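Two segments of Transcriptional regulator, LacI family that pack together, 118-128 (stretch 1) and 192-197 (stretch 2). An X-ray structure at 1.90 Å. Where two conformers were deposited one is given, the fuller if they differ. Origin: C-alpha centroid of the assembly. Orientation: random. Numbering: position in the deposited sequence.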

ATOM      1  N   VAL A 118      21.311 -11.189 -12.617  1.00 24.35           N
ATOM      2  CA  VAL A 118      21.741  -9.911 -12.092  1.00 18.67           C
ATOM      3  C   VAL A 118      21.848  -9.906 -10.569  1.00 25.39           C
ATOM      4  O   VAL A 118      22.837  -9.410 -10.000  1.00 28.65           O
ATOM      5  N   ALA A 119      20.868 -10.501  -9.902  1.00 24.00           N
ATOM      6  CA  ALA A 119      20.810 -10.446  -8.433  1.00 25.79           C
ATOM      7  C   ALA A 119      21.929 -11.310  -7.844  1.00 30.27           C
ATOM      8  O   ALA A 119      22.632 -10.891  -6.944  1.00 28.64           O
ATOM      9  N   VAL A 120      22.069 -12.518  -8.368  1.00 25.97           N
ATOM     10  CA  VAL A 120      23.126 -13.439  -7.966  1.00 30.19           C
ATOM     11  C   VAL A 120      24.526 -12.836  -8.224  1.00 26.42           C
ATOM     12  O   VAL A 120      25.405 -12.948  -7.388  1.00 31.69           O
ATOM     13  N   ALA A 121      24.689 -12.128  -9.337  1.00 32.17           N
ATOM     14  CA  ALA A 121      25.960 -11.485  -9.662  1.00 31.14           C
ATOM     15  C   ALA A 121      26.392 -10.520  -8.600  1.00 46.25           C
ATOM     16  O   ALA A 121      27.586 -10.405  -8.315  1.00 24.13           O
ATOM     17  N   GLN A 122      25.428  -9.808  -8.026  1.00 34.52           N
ATOM     18  CA  GLN A 122      25.745  -8.838  -7.002  1.00 26.45           C
ATOM     19  C   GLN A 122      26.305  -9.536  -5.799  1.00 27.56           C
ATOM     20  O   GLN A 122      27.275  -9.067  -5.195  1.00 28.76           O
ATOM     21  N   LEU A 123      25.690 -10.647  -5.422  1.00 21.76           N
ATOM     22  CA  LEU A 123      26.161 -11.387  -4.242  1.00 22.72           C
ATOM     23  C   LEU A 123      27.544 -12.021  -4.507  1.00 33.23           C
ATOM     24  O   LEU A 123      28.432 -11.991  -3.647  1.00 30.47           O
ATOM     25  N   MET A 124      27.747 -12.536  -5.711  1.00 26.74           N
ATOM     26  CA  MET A 124      29.064 -13.074  -6.086  1.00 44.71           C
ATOM     27  C   MET A 124      30.145 -12.006  -6.050  1.00 49.40           C
ATOM     28  O   MET A 124      31.225 -12.242  -5.521  1.00 35.94           O
ATOM     29  N   ASP A 125      29.847 -10.829  -6.593  1.00 37.72           N
ATOM     30  CA  ASP A 125      30.799  -9.722  -6.594  1.00 48.88           C
ATOM     31  C   ASP A 125      31.246  -9.373  -5.194  1.00 42.80           C
ATOM     32  O   ASP A 125      32.400  -9.048  -4.990  1.00 39.78           O
ATOM     33  N   SER A 126      30.333  -9.445  -4.230  1.00 30.74           N
ATOM     34  CA  SER A 126      30.658  -9.133  -2.841  0.50 26.63           C
ATOM     35  C   SER A 126      31.145 -10.370  -2.105  1.00 33.55           C
ATOM     36  O   SER A 126      31.286 -10.361  -0.875  1.00 31.07           O
ATOM     37  N   LYS A 127      31.373 -11.449  -2.870  1.00 24.26           N
ATOM     38  CA  LYS A 127      31.932 -12.678  -2.346  1.00 29.44           C
ATOM     39  C   LYS A 127      31.159 -13.265  -1.205  1.00 38.94           C
ATOM     40  O   LYS A 127      31.755 -13.740  -0.231  1.00 28.14           O
ATOM     41  N   ARG A 128      29.836 -13.276  -1.302  1.00 27.55           N
ATOM     42  CA  ARG A 128      29.063 -13.966  -0.256  1.00 25.31           C
ATOM     43  C   ARG A 128      29.246 -15.430  -0.481  1.00 30.86           C
ATOM     44  O   ARG A 128      29.186 -15.883  -1.611  1.00 26.93           O
ATOM     45  N   THR A 192      25.139 -17.663   7.234  1.00 28.57           N
ATOM     46  CA  THR A 192      24.446 -17.071   6.073  1.00 21.64           C
ATOM     47  C   THR A 192      24.888 -15.658   5.869  1.00 23.14           C
ATOM     48  O   THR A 192      24.777 -14.820   6.765  1.00 27.95           O
ATOM     49  N   ASP A 193      25.413 -15.340   4.693  1.00 18.70           N
ATOM     50  CA  ASP A 193      25.826 -13.979   4.477  1.00 22.87           C
ATOM     51  C   ASP A 193      25.193 -13.319   3.250  1.00 21.88           C
ATOM     52  O   ASP A 193      25.533 -12.200   2.902  1.00 22.12           O
ATOM     53  N   GLY A 194      24.255 -13.978   2.591  1.00 26.15           N
ATOM     54  CA  GLY A 194      23.505 -13.266   1.540  1.00 29.60           C
ATOM     55  C   GLY A 194      22.162 -13.895   1.343  1.00 29.25           C
ATOM     56  O   GLY A 194      22.084 -15.100   1.252  1.00 23.05           O
ATOM     57  N   ILE A 195      21.102 -13.077   1.296  1.00 23.84           N
ATOM     58  CA  ILE A 195      19.742 -13.572   1.194  1.00 17.54           C
ATOM     59  C   ILE A 195      18.993 -12.860   0.075  1.00 23.42           C
ATOM     60  O   ILE A 195      18.910 -11.626   0.077  1.00 22.64           O
ATOM     61  N   LEU A 196      18.458 -13.654  -0.863  1.00 18.70           N
ATOM     62  CA  LEU A 196      17.601 -13.168  -1.957  1.00 23.19           C
ATOM     63  C   LEU A 196      16.161 -13.500  -1.573  1.00 25.38           C
ATOM     64  O   LEU A 196      15.874 -14.640  -1.223  1.00 22.31           O
ATOM     65  N   ALA A 197      15.269 -12.511  -1.605  1.00 23.93           N
ATOM     66  CA  ALA A 197      13.900 -12.760  -1.230  1.00 23.72           C
ATOM     67  C   ALA A 197      13.007 -12.671  -2.444  1.00 20.47           C
ATOM     68  O   ALA A 197      13.237 -11.886  -3.345  1.00 21.24           O
TER

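A helix laid nearly antiparallel against a strand, with axes 9.7 Å apart at closest approach and N-to-C directions 169° apart, sets the frame for this contact. No hydrogen bond passes directly between the two stretches. They meet through a small apolar cluster at one end and a bridging water beside an arginine at the other, burying 340 Å² in all, both sides summed.

The apolar part is built around L196. Its CA-to-CB bond points toward the helix, and its m,t rotamer (chi1 -63°, chi2 173°) carries the two methyls into contact with three helix residues. A119, whose CB also points toward the strand, brings CB to 3.9 Å from L196 CD2. One turn on, L123 points toward the strand in the same m,t rotamer, and its CD1 lies 3.7 Å from L196 CD2. V120 sets out sideways, yet with chi1 at 174° (t) its CG2 comes to 3.8 Å from L196 CD1. The spacing is the rule to read here: positions i and i+4 present side chains on the strand-facing side of the helix, while i+1 contributes from the flank. The CA atoms of A119 and L196 are 7.7 Å apart, and the space between them is filled mostly by the leucine side chain.

The strand alternates as strands do. L196 points toward the helix, I195 points away, and G194 has no side chain at all. That absence fits the local crowding: an ideal CB on G194 would point toward the helix and lie 3.4 Å from L123 CD1 and 3.3 Å from R128 CG, both tight. As deposited, R128 CG sits 4.4 Å from G194 CA, and L123 CD1 lies at the same distance from G194 C, so these two side chains approach the bare backbone of G194 at the edge of contact.

The polar part begins beyond the helix, where the two backbones approach more closely: the CA atoms of R128 and D193 are 5.7 Å apart. Both side chains point toward the opposite stretch. R128 adopts chi1 -51° (m), chi2 -60° (m) and chi3 177° (t), a bent start followed by an extended reach, and its aliphatic carbons lie against D193 oxygens: CD is 3.2 Å from D193 O and CB 3.6 Å from D193 OD1. D193 takes chi1 61° (p). Despite their opposite charges, the pair makes no direct salt bridge. Water 1 joins them instead, donating to D193 OD2 at 3.0 Å and accepting a weak hydrogen bond from R128 NH1, also at 3.0 Å. The terminal nitrogens NH1 and NH2 of R128 have partners elsewhere in the structure, and both carboxylate oxygens of D193 are hydrogen-bonded just outside the two stretches. For a designer, the lesson is that facing charges need not touch: here each group also has partners outside this contact, and one water links the two.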

ATOM      1  CB  VAL A 118      20.869  -8.764 -12.608  1.00 27.50           C
ATOM      2  CG1 VAL A 118      21.265  -7.445 -11.980  1.00 33.47           C
ATOM      3  CG2 VAL A 118      20.997  -8.663 -14.128  1.00 33.74           C
ATOM      4  CB  ALA A 119      19.461 -10.928  -7.931  1.00 20.45           C
ATOM      5  CB  VAL A 120      22.949 -14.810  -8.646  1.00 23.67           C
ATOM      6  CG1 VAL A 120      24.125 -15.727  -8.334  1.00 38.30           C
ATOM      7  CG2 VAL A 120      21.683 -15.476  -8.114  1.00 32.69           C
ATOM      8  CB  ALA A 121      25.881 -10.776 -10.989  1.00 30.05           C
ATOM      9  CB  GLN A 122      24.515  -8.012  -6.589  1.00 33.05           C
ATOM     10  CG  GLN A 122      24.743  -7.158  -5.344  1.00 33.19           C
ATOM     11  CD  GLN A 122      25.806  -6.083  -5.532  1.00 34.88           C
ATOM     12  OE1 GLN A 122      25.968  -5.540  -6.623  1.00 32.88           O
ATOM     13  NE2 GLN A 122      26.511  -5.750  -4.449  1.00 37.08           N
ATOM     14  CB  LEU A 123      25.153 -12.429  -3.817  1.00 24.86           C
ATOM     15  CG  LEU A 123      23.817 -11.833  -3.340  1.00 32.93           C
ATOM     16  CD1 LEU A 123      22.892 -12.926  -2.844  1.00 36.24           C
ATOM     17  CD2 LEU A 123      24.011 -10.809  -2.238  1.00 29.42           C
ATOM     18  CB  MET A 124      29.029 -13.698  -7.476  1.00 38.69           C
ATOM     19  CG  MET A 124      28.157 -14.919  -7.589  1.00 36.23           C
ATOM     20  SD  MET A 124      28.545 -16.342  -6.569  1.00 37.60           S
ATOM     21  CE  MET A 124      27.554 -16.198  -5.138  1.00 42.04           C
ATOM     22  CB  ASP A 125      30.212  -8.461  -7.242  1.00 38.68           C
ATOM     23  CG  ASP A 125      29.929  -8.638  -8.731  1.00100.07           C
ATOM     24  OD1 ASP A 125      30.274  -9.701  -9.311  1.00 64.43           O
ATOM     25  OD2 ASP A 125      29.333  -7.709  -9.316  1.00 67.64           O
ATOM     26  CB  SER A 126      29.438  -8.547  -2.139  0.50 32.06           C
ATOM     27  OG  SER A 126      28.963  -7.445  -2.879  0.50 26.46           O
ATOM     28  CB  LYS A 127      33.413 -12.434  -1.908  1.00 33.92           C
ATOM     29  CG  LYS A 127      34.453 -13.036  -2.837  1.00 62.54           C
ATOM     30  CD  LYS A 127      34.918 -12.054  -3.891  1.00 88.17           C
ATOM     31  CE  LYS A 127      35.944 -12.727  -4.782  1.00 94.96           C
ATOM     32  NZ  LYS A 127      36.635 -11.735  -5.631  1.00 70.79           N
ATOM     33  CB  ARG A 128      27.571 -13.601  -0.287  1.00 24.13           C
ATOM     34  CG  ARG A 128      27.310 -12.115  -0.292  1.00 29.56           C
ATOM     35  CD  ARG A 128      27.874 -11.422   0.941  1.00 33.40           C
ATOM     36  NE  ARG A 128      27.671  -9.977   0.860  1.00 27.52           N
ATOM     37  CZ  ARG A 128      27.808  -9.140   1.885  1.00 24.12           C
ATOM     38  NH1 ARG A 128      28.097  -9.601   3.102  1.00 30.01           N
ATOM     39  NH2 ARG A 128      27.585  -7.840   1.697  1.00 36.88           N
ATOM     40  CB  THR A 192      22.914 -17.139   6.301  1.00 25.89           C
ATOM     41  OG1 THR A 192      22.556 -18.489   6.529  1.00 26.28           O
ATOM     42  CG2 THR A 192      22.114 -16.634   5.085  1.00 35.34           C
ATOM     43  CB  ASP A 193      27.352 -13.892   4.417  1.00 34.23           C
ATOM     44  CG  ASP A 193      27.936 -14.710   3.300  1.00 40.67           C
ATOM     45  OD1 ASP A 193      27.171 -15.522   2.755  1.00 32.48           O
ATOM     46  OD2 ASP A 193      29.150 -14.536   2.963  1.00 32.85           O
ATOM     47  CB  ILE A 195      18.977 -13.407   2.510  1.00 22.05           C
ATOM     48  CG1 ILE A 195      19.639 -14.247   3.618  1.00 26.51           C
ATOM     49  CG2 ILE A 195      17.516 -13.825   2.333  1.00 26.49           C
ATOM     50  CD1 ILE A 195      18.998 -14.115   4.971  1.00 31.49           C
ATOM     51  CB  LEU A 196      17.921 -13.853  -3.292  1.00 25.32           C
ATOM     52  CG  LEU A 196      19.324 -13.635  -3.865  1.00 33.50           C
ATOM     53  CD1 LEU A 196      19.512 -14.511  -5.094  1.00 76.19           C
ATOM     54  CD2 LEU A 196      19.583 -12.186  -4.218  1.00 35.99           C
ATOM     55  CB  ALA A 197      13.458 -11.771  -0.173  1.00 24.16           C
TER
HETATM   56  O   HOH W   1      30.173 -11.782   3.377  1.00 33.41           O